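Long-range contacts in MstE (Scytonema sp. PCC 10023, PDB 6SBF), which probably catalyses, as a monodomain class II terpene cyclase, the cyclisation of isoprenoid chains into complex merosterol-type scaffolds: residues W60-V65 and I350-T355; L81-W85 and L118-A124; Y103-G107 and S154-F158; T112-L116 and A133-L137; N144-T149 and G174-S180. The protein carries 1 engineered substitution. One frame throughout, in Å; residues are numbered along the deposited sequence.

Contact 1: residues W60-V65 and I350-T355; sequences WVTAYV and IFTTAT
Thr-355 OG1 is held between two groups: it accepts a hydrogen bond from Tyr-64 OH at 2.7 Å and donates its own proton to Phe-351 O, one turn earlier in its helix, at 2.8 Å. That carbonyl also takes Thr-355 N, and the two donors come to it from opposite faces of its plane. The hydroxyl is therefore fixed in direction, and it meets the Tyr-64 ring at the edge.

The same tyrosine lies flat on Phe-351. The rings form an offset stack with centroids 3.7 Å apart and planes at 6°, and Phe-351 CZ sits over the middle of the phenol. CG lies anti to the backbone N in Tyr-64 (chi1 179°) and likewise in Phe-351, which carries both rings into the interface. Trp-60 completes the cluster obliquely, its CZ2 3.7 Å from Phe-351 CZ. On the other flank Val-65 CG2 rests on Ile-350 CG2 (3.7 Å) and Ala-354 CB (3.8 Å).

The axes of segments 60-65 and 350-355 run nearly parallel, 13° apart and 10.0 Å at closest approach. Two helices from distant parts of the chain, buried where they meet, thus lie side by side, consistent with closure of an alpha6-alpha6 barrel.

Contact 2: residues L81-W85 and L118-A124; sequences LMQAW and LAAAVGA
Leu-81 opens the contact by meeting two side chains of the facing segment at once. Its CG packs 3.8 Å from Leu-118 CD1, while its CB comes equally near to Val-122 CG1, so the leucine sits between Leu-118 in the last turn of helix 109-121 and Val-122, the first residue past it. Met-82, one position on, has its CB directed away from the partner, but bends at chi2 and chi3 so that SD passes alongside Val-122 CB. It is modelled in two conformations, so this exposed touch carries little weight. Ala-84 returns to the interface, where its CB meets Leu-118 CD2, the other branch of the same leucine, at 3.9 Å. Both methyls of Leu-118 are thus engaged by helix 75-90.

Trp-85 makes the largest contribution from segment 81-85. CG anti to the backbone N (chi1 174°) swings the indole over the end of the opposite helix. Ala-119 CB lies over one face of the six-membered ring, 3.9 Å from its centroid and 20° off the normal, a CH-pi contact. Ala-124 CB stands on the same side, by the pyrrole nitrogen, 3.4 Å from Trp-85 NE1, and Val-122 CG2 approaches Trp-85 CG obliquely at 3.7 Å.

Ala-119 and Ala-124 can share one indole because the chain folds back between them: Ala-124 N bonds to Ala-119 O at 2.8 Å and Gly-123 N to Ala-120 O at 3.2 Å. With Gly-123 at positive phi as the C-prime residue, this is a Schellman motif, ending helix 109-121 beneath the tryptophan.

Contact 3: residues Y103-G107 and S154-F158; sequences YILCG and SIRAF. Engineered in segment 154-158: Phe-158 (natural residue Tyr).
The loop 103-107 runs past helix 152-158 in the opposite sense, Cys-106 facing Ser-154 with their CA atoms 6.0 Å apart and Leu-105 facing Phe-158 with theirs at 6.7 Å. Phe-158, an engineered residue that replaces a natural tyrosine, makes the largest contribution here. A trans first torsion (chi1 177°) extends its ring from the helix toward the loop.

Leu-105 crosses that ring at about a right angle. Its CD2 lies over the face, 3.9 Å from the centroid and 29° off the normal, in a CH-pi contact, and its CD1 stands above the centre of the same face. Ile-104 O approaches obliquely, 3.2 Å from Phe-158 CE1. The arrangement is a surface meeting of a connecting loop, the one between helices 75-90 and 109-121, with the short helix 152-158, its centre about 21 Å from the centre of the chain.

Leu-105 CD1 also touches Ile-155 CD1 at 4.1 Å, where the end of the isoleucine reaches toward the loop. Further along, Cys-106 SG comes to 3.8 Å from Ser-154 O, and Cys-106 CB meets Ser-154 CB. A beta-mercaptoethanol molecule, probably from crystallisation, lies about 4 Å from the cysteine side chain.

Contact 4: residues T112-L116 and A133-L137; sequences TGWAL and ARAAL
Leu-116 and Leu-137 meet tip to tip, with CD1 of each 3.7 Å from the other, and this pair forms the middle of the first shell. The same Leu-116 CD1 also lies 3.6 Å from Arg-134 CG, so a single methyl is wedged between two residues of helix 128-138. The other branch, CD2, reaches Ala-133 CB more loosely, at 4.3 Å. At the far end Thr-112 contributes its methyl: CG2 lies 3.8 Å from Ala-133 CB and also touches Ala-133 O and Leu-137 CG. Beside it, Gly-113 CA lies 4.4 Å from Leu-137 CD1.

The second shell explains the poses. In Thr-112 the methyl is anti to the backbone N (chi1 -60° for OG1), leaving the hydroxyl to turn away from the interface, where it is hydrogen-bonded with Asp-108 O and Trp-99 N. Those bonds fix the rotation that points CG2 at the neighbouring helix. Arg-134 divides likewise: its aliphatic stem is used against Leu-116, whereas the chain bends at chi3 and NH2 bonds to Ser-125 O. Phe-189 of helix 187-200 packs on both Arg-134 and Leu-137.

The helices follow each other in the chain, and the axes of segments 112-116 and 133-137 cross at -144°, 10.0 Å apart at closest approach, a splayed antiparallel alpha-alpha hairpin. Because the contacts between them are almost all between carbon atoms, with Ala-133 O the one polar atom touched, cohesion here comes from close apolar fit, and the polar groups of Thr-112 and Arg-134 find their partners elsewhere in the chain.

Contact 5: residues N144-T149 and G174-S180; sequences NGGIAT and GAHTCVS
Ser-180 OG links the two segments by accepting Ile-147 N at 2.9 Å in an almost straight bond (177°) while donating to His-176 O at 2.8 Å. His-176 O also takes Ser-180 N, from the opposite face of its plane, so that carbonyl has two donors. In return His-176 N bonds to Ile-147 O at 2.9 Å, standing 36° above the carbonyl plane. Both backbone polar atoms of Ile-147 are thus satisfied by the turn that begins helix 177-183.

The histidine side chain is held as well. Its ND1 and Thr-149 OG1 share a hydrogen bond of 2.7 Å at the ring edge, NE2 bonds to Gly-171 O, and Trp-211 NE1 also reaches the threonine hydroxyl. Tyr-210 stacks on the imidazole. These partners leave little freedom for the ring to rotate.

Apolar side chains pair where Ile-147 CG2 meets Val-179 CG1 at 3.8 Å. Separately, the Ala-175 methyl lies against the Asn-144 amide, CB 3.3 Å from OD1. That oxygen accepts Gly-146 N at 2.9 Å within its own segment. The result is an Asx turn leading into a loop whose backbone is bonded to the N-terminal turn of helix 177-183, with His-176 at the N-cap.

Overall arrangement
Contacts 1, 2, 4 and 5 are buried, contact 1 closest to the middle (about 8 Å, contact centre to chain centre), whereas contact 3 lies at the surface, about 21 Å by the same measure. Helix 109-121 serves both contact 2 and contact 4, and helix 59-69 of contact 1 packs against each: Thr-62 CG2 meets Ala-84 CB at 3.7 Å, and Ala-63 CB meets Ala-115 N at 3.4 Å. Contacts 4 and 5 touch through Leu-137 O and Ile-147 CD1. Chemistry follows place: aromatic stacking with a hydroxyl pair between nearly parallel helices, apolar fit between neighbouring helices, backbone hydrogen bonding where a loop meets a helix start, and CH-pi and van der Waals touches without hydrogen bonds at the surface.

Contact 1: residues W60-V65 and I350-T355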
# COMPACT_ATOMS: atom_id res chain seq x y z
N TRP A 60 5.46 10.04 -1.74
CA TRP A 60 4.77 8.75 -1.77
C TRP A 60 4.24 8.38 -0.38
O TRP A 60 3.07 7.99 -0.21
CB TRP A 60 5.74 7.71 -2.31
CG TRP A 60 5.28 6.30 -2.06
CD1 TRP A 60 4.08 5.74 -2.33
CD2 TRP A 60 6.07 5.25 -1.52
NE1 TRP A 60 4.08 4.41 -2.02
CE2 TRP A 60 5.29 4.09 -1.49
CE3 TRP A 60 7.39 5.22 -1.06
CZ2 TRP A 60 5.80 2.86 -1.08
CZ3 TRP A 60 7.87 3.99 -0.66
CH2 TRP A 60 7.09 2.84 -0.63
N VAL A 61 5.07 8.46 0.63
CA VAL A 61 4.72 8.05 2.00
C VAL A 61 3.57 8.92 2.48
O VAL A 61 2.61 8.39 3.09
CB VAL A 61 5.93 8.12 2.93
CG1 VAL A 61 5.52 7.85 4.35
CG2 VAL A 61 6.97 7.12 2.49
N THR A 62 3.60 10.21 2.19
CA THR A 62 2.53 11.15 2.64
C THR A 62 1.22 10.85 1.90
O THR A 62 0.17 10.87 2.55
CB THR A 62 3.06 12.57 2.47
OG1 THR A 62 4.08 12.80 3.44
CG2 THR A 62 1.99 13.61 2.66
N ALA A 63 1.28 10.60 0.62
CA ALA A 63 0.07 10.26 -0.16
C ALA A 63 -0.55 8.99 0.43
O ALA A 63 -1.80 8.87 0.57
CB ALA A 63 0.40 10.13 -1.63
N TYR A 64 0.30 7.97 0.69
CA TYR A 64 -0.17 6.68 1.22
C TYR A 64 -0.78 6.86 2.61
O TYR A 64 -1.88 6.39 2.89
CB TYR A 64 0.96 5.68 1.19
CG TYR A 64 0.61 4.32 1.75
CD1 TYR A 64 0.77 3.99 3.07
CD2 TYR A 64 0.12 3.35 0.89
CE1 TYR A 64 0.54 2.71 3.56
CE2 TYR A 64 -0.13 2.07 1.38
CZ TYR A 64 0.09 1.73 2.70
OH TYR A 64 -0.14 0.46 3.18
N VAL A 65 -0.03 7.48 3.50
CA VAL A 65 -0.49 7.64 4.90
C VAL A 65 -1.78 8.49 4.90
O VAL A 65 -2.68 8.15 5.67
CB VAL A 65 0.61 8.22 5.79
CG1 VAL A 65 0.08 8.57 7.16
CG2 VAL A 65 1.77 7.25 5.91
N ILE A 350 6.14 4.38 10.13
CA ILE A 350 4.97 5.21 9.79
C ILE A 350 4.12 4.47 8.74
O ILE A 350 2.89 4.38 8.89
CB ILE A 350 5.48 6.56 9.29
CG1 ILE A 350 6.03 7.37 10.48
CG2 ILE A 350 4.37 7.32 8.55
CD1 ILE A 350 6.79 8.64 10.04
N PHE A 351 4.77 3.87 7.74
CA PHE A 351 4.04 3.18 6.66
C PHE A 351 3.28 2.01 7.29
O PHE A 351 2.07 1.82 6.99
CB PHE A 351 5.04 2.75 5.59
CG PHE A 351 4.44 2.51 4.22
CD1 PHE A 351 3.91 1.27 3.86
CD2 PHE A 351 4.36 3.55 3.32
CE1 PHE A 351 3.45 1.10 2.57
CE2 PHE A 351 3.89 3.37 2.04
CZ PHE A 351 3.46 2.12 1.65
N THR A 352 3.91 1.19 8.12
CA THR A 352 3.24 0.05 8.77
C THR A 352 2.10 0.54 9.66
O THR A 352 1.02 -0.02 9.61
CB THR A 352 4.26 -0.82 9.54
OG1 THR A 352 5.24 -1.38 8.66
CG2 THR A 352 3.56 -1.97 10.24
N THR A 353 2.40 1.49 10.53
CA THR A 353 1.38 1.94 11.49
C THR A 353 0.14 2.49 10.77
O THR A 353 -0.97 2.19 11.21
CB THR A 353 2.02 2.98 12.43
OG1 THR A 353 3.04 2.32 13.20
CG2 THR A 353 1.01 3.51 13.42
N ALA A 354 0.34 3.26 9.72
CA ALA A 354 -0.82 3.79 8.98
C ALA A 354 -1.65 2.64 8.40
O ALA A 354 -2.88 2.72 8.38
CB ALA A 354 -0.33 4.74 7.93
N THR A 355 -0.97 1.63 7.88
CA THR A 355 -1.67 0.48 7.31
C THR A 355 -2.50 -0.20 8.38
O THR A 355 -3.70 -0.56 8.14
CB THR A 355 -0.65 -0.49 6.71
OG1 THR A 355 0.24 0.14 5.79
CG2 THR A 355 -1.36 -1.61 6.00

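Contact 2: residues L81-W85 and L118-A124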
# COMPACT_ATOMS: atom_id res chain seq x y z
N LEU A 81 -4.90 15.90 6.54
CA LEU A 81 -4.99 15.49 5.14
C LEU A 81 -5.04 16.67 4.19
O LEU A 81 -4.39 16.69 3.13
CB LEU A 81 -6.17 14.57 4.92
CG LEU A 81 -5.95 13.10 5.22
CD1 LEU A 81 -5.10 12.80 6.42
CD2 LEU A 81 -7.21 12.32 5.15
N MET A 82 -5.75 17.74 4.58
CA MET A 82 -5.78 18.98 3.78
C MET A 82 -4.35 19.55 3.69
O MET A 82 -3.93 19.98 2.61
CB MET A 82 -6.74 19.96 4.45
CG MET A 82 -8.18 19.54 4.34
SD MET A 82 -8.77 20.05 2.74
CE MET A 82 -9.29 21.72 3.17
N GLN A 83 -3.61 19.54 4.80
CA GLN A 83 -2.23 20.04 4.81
C GLN A 83 -1.34 19.16 3.91
O GLN A 83 -0.51 19.65 3.16
CB GLN A 83 -1.66 20.11 6.22
CG GLN A 83 -0.11 20.36 6.19
CD GLN A 83 0.52 20.56 7.55
OE1 GLN A 83 0.69 21.68 8.01
NE2 GLN A 83 0.87 19.45 8.21
N ALA A 84 -1.53 17.84 3.98
CA ALA A 84 -0.74 16.92 3.14
C ALA A 84 -0.99 17.22 1.66
O ALA A 84 -0.04 17.20 0.87
CB ALA A 84 -1.09 15.49 3.47
N TRP A 85 -2.25 17.49 1.29
CA TRP A 85 -2.53 17.81 -0.11
C TRP A 85 -1.88 19.14 -0.49
O TRP A 85 -1.36 19.28 -1.60
CB TRP A 85 -4.06 17.84 -0.33
CG TRP A 85 -4.49 18.28 -1.67
CD1 TRP A 85 -5.23 19.39 -1.98
CD2 TRP A 85 -4.18 17.66 -2.94
NE1 TRP A 85 -5.37 19.50 -3.32
CE2 TRP A 85 -4.76 18.45 -3.96
CE3 TRP A 85 -3.46 16.52 -3.33
CZ2 TRP A 85 -4.65 18.14 -5.31
CZ3 TRP A 85 -3.38 16.22 -4.65
CH2 TRP A 85 -3.94 17.02 -5.64
N LEU A 118 -5.71 10.50 -2.17
CA LEU A 118 -5.73 11.54 -1.14
C LEU A 118 -6.51 12.77 -1.64
O LEU A 118 -7.33 13.33 -0.88
CB LEU A 118 -4.30 11.90 -0.71
CG LEU A 118 -4.21 13.03 0.31
CD1 LEU A 118 -5.02 12.85 1.57
CD2 LEU A 118 -2.78 13.29 0.70
N ALA A 119 -6.28 13.16 -2.87
CA ALA A 119 -7.01 14.30 -3.48
C ALA A 119 -8.52 14.05 -3.36
O ALA A 119 -9.26 14.97 -2.98
CB ALA A 119 -6.60 14.51 -4.91
N ALA A 120 -8.98 12.84 -3.63
CA ALA A 120 -10.42 12.55 -3.53
C ALA A 120 -10.89 12.79 -2.10
O ALA A 120 -12.02 13.34 -1.89
CB ALA A 120 -10.73 11.17 -4.04
N ALA A 121 -10.14 12.37 -1.11
CA ALA A 121 -10.57 12.51 0.31
C ALA A 121 -10.72 13.97 0.71
O ALA A 121 -11.49 14.26 1.63
CB ALA A 121 -9.58 11.79 1.21
N VAL A 122 -9.98 14.86 0.07
CA VAL A 122 -10.03 16.29 0.43
C VAL A 122 -10.79 17.10 -0.64
O VAL A 122 -10.68 18.33 -0.62
CB VAL A 122 -8.63 16.85 0.75
CG1 VAL A 122 -8.03 16.11 1.94
CG2 VAL A 122 -7.73 16.84 -0.49
N GLY A 123 -11.56 16.46 -1.51
CA GLY A 123 -12.45 17.17 -2.43
C GLY A 123 -11.72 17.85 -3.55
O GLY A 123 -12.26 18.75 -4.17
N ALA A 124 -10.53 17.32 -3.88
CA ALA A 124 -9.67 17.92 -4.92
C ALA A 124 -9.50 17.02 -6.14
O ALA A 124 -8.65 17.32 -7.01
CB ALA A 124 -8.33 18.23 -4.34

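Contact 3: residues Y103-G107 and S154-F158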
# COMPACT_ATOMS: atom_id res chain seq x y z
N TYR A 103 11.47 14.36 -3.69
CA TYR A 103 11.68 15.47 -4.64
C TYR A 103 12.63 15.10 -5.77
O TYR A 103 12.44 15.52 -6.91
CB TYR A 103 12.28 16.69 -3.91
CG TYR A 103 12.38 17.92 -4.75
CD1 TYR A 103 11.33 18.81 -4.83
CD2 TYR A 103 13.50 18.22 -5.48
CE1 TYR A 103 11.40 19.97 -5.59
CE2 TYR A 103 13.60 19.36 -6.27
CZ TYR A 103 12.52 20.22 -6.34
OH TYR A 103 12.62 21.32 -7.14
N ILE A 104 13.69 14.35 -5.43
CA ILE A 104 14.80 14.16 -6.40
C ILE A 104 14.47 13.01 -7.37
O ILE A 104 15.11 12.92 -8.41
CB ILE A 104 16.15 13.97 -5.70
CG1 ILE A 104 16.21 12.67 -4.90
CG2 ILE A 104 16.53 15.20 -4.87
CD1 ILE A 104 17.60 12.35 -4.43
N LEU A 105 13.49 12.19 -7.05
CA LEU A 105 13.09 11.12 -7.98
C LEU A 105 12.19 11.63 -9.09
O LEU A 105 11.45 12.65 -8.92
CB LEU A 105 12.34 10.01 -7.25
CG LEU A 105 13.13 8.72 -7.08
CD1 LEU A 105 13.43 8.08 -8.45
CD2 LEU A 105 14.38 8.91 -6.24
N CYS A 106 12.21 10.93 -10.22
CA CYS A 106 11.25 11.16 -11.30
C CYS A 106 9.86 10.75 -10.81
O CYS A 106 9.69 10.09 -9.79
CB CYS A 106 11.64 10.40 -12.55
SG CYS A 106 11.74 8.61 -12.30
N GLY A 107 8.87 11.18 -11.57
CA GLY A 107 7.50 10.76 -11.28
C GLY A 107 7.32 9.29 -11.45
O GLY A 107 8.08 8.62 -12.20
N SER A 154 12.81 8.26 -17.99
CA SER A 154 12.72 9.01 -16.72
C SER A 154 13.63 8.37 -15.67
O SER A 154 14.38 9.11 -14.98
CB SER A 154 11.33 9.13 -16.24
OG SER A 154 10.58 9.80 -17.20
N ILE A 155 13.49 7.08 -15.47
CA ILE A 155 14.21 6.37 -14.38
C ILE A 155 15.67 6.15 -14.80
O ILE A 155 16.54 6.24 -13.96
CB ILE A 155 13.45 5.09 -13.94
CG1 ILE A 155 14.11 4.47 -12.70
CG2 ILE A 155 13.27 4.04 -15.06
CD1 ILE A 155 14.15 5.36 -11.49
N ARG A 156 15.94 5.93 -16.08
CA ARG A 156 17.34 5.96 -16.56
C ARG A 156 18.02 7.32 -16.27
O ARG A 156 19.24 7.31 -15.93
CB ARG A 156 17.40 5.64 -18.05
CG ARG A 156 17.36 4.15 -18.34
CD ARG A 156 17.64 3.88 -19.82
NE ARG A 156 17.38 2.51 -20.25
CZ ARG A 156 18.14 1.46 -19.97
NH1 ARG A 156 17.82 0.26 -20.43
NH2 ARG A 156 19.21 1.62 -19.20
N ALA A 157 17.32 8.45 -16.52
CA ALA A 157 17.93 9.80 -16.38
C ALA A 157 18.28 10.00 -14.91
O ALA A 157 19.27 10.58 -14.60
CB ALA A 157 17.00 10.90 -16.87
N PHE A 158 17.44 9.49 -14.01
CA PHE A 158 17.69 9.58 -12.55
C PHE A 158 18.91 8.72 -12.17
O PHE A 158 19.73 9.25 -11.37
CB PHE A 158 16.46 9.15 -11.76
CG PHE A 158 16.77 9.20 -10.29
CD1 PHE A 158 16.79 10.41 -9.62
CD2 PHE A 158 17.10 8.05 -9.60
CE1 PHE A 158 17.15 10.47 -8.28
CE2 PHE A 158 17.45 8.10 -8.25
CZ PHE A 158 17.49 9.32 -7.60

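Contact 4: residues T112-L116 and A133-L137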
# COMPACT_ATOMS: atom_id res chain seq x y z
N THR A 112 1.74 8.61 -7.79
CA THR A 112 0.68 9.51 -8.39
C THR A 112 -0.71 8.97 -8.07
O THR A 112 -1.60 9.75 -7.71
CB THR A 112 0.96 9.73 -9.88
OG1 THR A 112 2.24 10.35 -10.04
CG2 THR A 112 -0.07 10.58 -10.52
N GLY A 113 -0.92 7.67 -8.17
CA GLY A 113 -2.21 7.10 -7.81
C GLY A 113 -2.58 7.32 -6.37
O GLY A 113 -3.72 7.75 -6.09
N TRP A 114 -1.67 7.11 -5.44
CA TRP A 114 -1.97 7.37 -4.02
C TRP A 114 -2.27 8.85 -3.79
O TRP A 114 -3.16 9.16 -2.97
CB TRP A 114 -0.84 6.90 -3.10
CG TRP A 114 -0.77 5.41 -3.02
CD1 TRP A 114 0.13 4.57 -3.62
CD2 TRP A 114 -1.67 4.54 -2.28
NE1 TRP A 114 -0.17 3.26 -3.37
CE2 TRP A 114 -1.25 3.20 -2.51
CE3 TRP A 114 -2.75 4.77 -1.41
CZ2 TRP A 114 -1.93 2.13 -1.98
CZ3 TRP A 114 -3.41 3.69 -0.87
CH2 TRP A 114 -3.00 2.37 -1.15
N ALA A 115 -1.55 9.73 -4.42
CA ALA A 115 -1.79 11.18 -4.27
C ALA A 115 -3.19 11.51 -4.77
O ALA A 115 -3.85 12.37 -4.16
CB ALA A 115 -0.75 11.99 -5.03
N LEU A 116 -3.64 10.87 -5.83
CA LEU A 116 -5.01 11.04 -6.35
C LEU A 116 -6.05 10.47 -5.39
O LEU A 116 -7.17 11.06 -5.33
CB LEU A 116 -5.10 10.55 -7.79
CG LEU A 116 -4.33 11.38 -8.81
CD1 LEU A 116 -4.25 10.63 -10.13
CD2 LEU A 116 -5.03 12.73 -9.02
N ALA A 133 -2.26 15.18 -13.27
CA ALA A 133 -1.65 13.96 -12.75
C ALA A 133 -2.39 12.74 -13.31
O ALA A 133 -1.74 11.74 -13.66
CB ALA A 133 -1.58 14.01 -11.25
N ARG A 134 -3.73 12.79 -13.37
CA ARG A 134 -4.49 11.65 -13.93
C ARG A 134 -4.12 11.45 -15.38
O ARG A 134 -4.03 10.27 -15.84
CB ARG A 134 -6.00 11.85 -13.85
CG ARG A 134 -6.70 11.11 -12.76
CD ARG A 134 -8.20 11.10 -12.86
NE ARG A 134 -8.82 12.34 -13.09
CZ ARG A 134 -9.00 13.25 -12.15
NH1 ARG A 134 -9.52 14.36 -12.59
NH2 ARG A 134 -8.82 13.01 -10.84
N ALA A 135 -3.98 12.53 -16.12
CA ALA A 135 -3.56 12.44 -17.54
C ALA A 135 -2.18 11.76 -17.64
O ALA A 135 -2.01 10.87 -18.47
CB ALA A 135 -3.59 13.83 -18.14
N ALA A 136 -1.27 12.13 -16.76
CA ALA A 136 0.06 11.57 -16.75
C ALA A 136 -0.04 10.07 -16.46
O ALA A 136 0.75 9.30 -17.05
CB ALA A 136 0.95 12.25 -15.75
N LEU A 137 -0.91 9.65 -15.58
CA LEU A 137 -1.07 8.19 -15.31
C LEU A 137 -1.41 7.46 -16.58
O LEU A 137 -0.91 6.31 -16.74
CB LEU A 137 -2.21 7.89 -14.37
CG LEU A 137 -1.88 7.97 -12.94
CD1 LEU A 137 -3.12 7.66 -12.09
CD2 LEU A 137 -0.76 7.02 -12.55

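Contact 5: residues N144-T149 and G174-S180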
# COMPACT_ATOMS: atom_id res chain seq x y z
N ASN A 144 -0.59 -4.65 -22.52
CA ASN A 144 -1.22 -5.84 -21.87
C ASN A 144 -2.31 -5.47 -20.87
O ASN A 144 -2.94 -6.40 -20.27
CB ASN A 144 -0.29 -6.69 -20.99
CG ASN A 144 0.27 -6.00 -19.76
OD1 ASN A 144 -0.18 -4.95 -19.24
ND2 ASN A 144 1.28 -6.67 -19.26
N GLY A 145 -2.62 -4.20 -20.79
CA GLY A 145 -3.79 -3.67 -20.07
C GLY A 145 -3.56 -3.22 -18.63
O GLY A 145 -4.62 -2.78 -18.01
N GLY A 146 -2.35 -3.39 -18.12
CA GLY A 146 -1.87 -2.92 -16.80
C GLY A 146 -1.12 -1.58 -16.84
O GLY A 146 -0.98 -0.95 -17.90
N ILE A 147 -0.68 -1.14 -15.67
CA ILE A 147 0.06 0.10 -15.59
C ILE A 147 1.48 -0.17 -15.10
O ILE A 147 1.69 -0.99 -14.18
CB ILE A 147 -0.71 1.12 -14.75
CG1 ILE A 147 -0.25 2.53 -15.06
CG2 ILE A 147 -0.59 0.78 -13.34
CD1 ILE A 147 -1.31 3.55 -14.77
N ALA A 148 2.42 0.52 -15.72
CA ALA A 148 3.86 0.46 -15.37
C ALA A 148 4.19 1.56 -14.35
O ALA A 148 3.69 2.66 -14.44
CB ALA A 148 4.73 0.58 -16.57
N THR A 149 5.11 1.27 -13.45
CA THR A 149 5.54 2.24 -12.42
C THR A 149 6.26 3.41 -13.09
O THR A 149 5.96 4.59 -12.79
CB THR A 149 6.44 1.59 -11.38
OG1 THR A 149 5.73 0.58 -10.68
CG2 THR A 149 6.95 2.58 -10.36
N GLY A 174 7.77 -2.32 -16.92
CA GLY A 174 6.64 -3.16 -17.34
C GLY A 174 5.43 -2.93 -16.49
O GLY A 174 5.50 -2.35 -15.40
N ALA A 175 4.32 -3.51 -16.91
CA ALA A 175 3.10 -3.52 -16.11
C ALA A 175 3.37 -4.19 -14.77
O ALA A 175 3.95 -5.29 -14.75
CB ALA A 175 1.97 -4.17 -16.84
N HIS A 176 2.87 -3.61 -13.70
CA HIS A 176 3.06 -4.10 -12.31
C HIS A 176 1.70 -4.35 -11.68
O HIS A 176 0.85 -3.46 -11.69
CB HIS A 176 3.84 -3.08 -11.50
CG HIS A 176 5.22 -2.91 -12.02
ND1 HIS A 176 5.89 -1.70 -12.06
CD2 HIS A 176 6.08 -3.84 -12.52
CE1 HIS A 176 7.12 -1.91 -12.56
NE2 HIS A 176 7.27 -3.24 -12.84
N THR A 177 1.47 -5.52 -11.11
CA THR A 177 0.14 -5.83 -10.60
C THR A 177 -0.18 -5.04 -9.34
O THR A 177 -1.33 -4.63 -9.14
CB THR A 177 0.05 -7.34 -10.42
OG1 THR A 177 0.38 -7.99 -11.67
CG2 THR A 177 -1.34 -7.78 -10.04
N CYS A 178 0.80 -4.81 -8.49
CA CYS A 178 0.66 -4.05 -7.24
C CYS A 178 0.23 -2.60 -7.59
O CYS A 178 -0.71 -2.06 -7.00
CB CYS A 178 1.96 -4.06 -6.44
SG CYS A 178 3.47 -3.69 -7.39
N VAL A 179 0.90 -1.97 -8.54
CA VAL A 179 0.60 -0.59 -8.95
C VAL A 179 -0.73 -0.58 -9.68
O VAL A 179 -1.56 0.33 -9.43
CB VAL A 179 1.72 -0.02 -9.81
CG1 VAL A 179 1.40 1.42 -10.22
CG2 VAL A 179 3.03 -0.10 -9.06
N SER A 180 -1.02 -1.54 -10.53
CA SER A 180 -2.30 -1.61 -11.24
C SER A 180 -3.45 -1.74 -10.23
O SER A 180 -4.49 -1.06 -10.39
CB SER A 180 -2.28 -2.79 -12.21
OG SER A 180 -1.31 -2.63 -13.22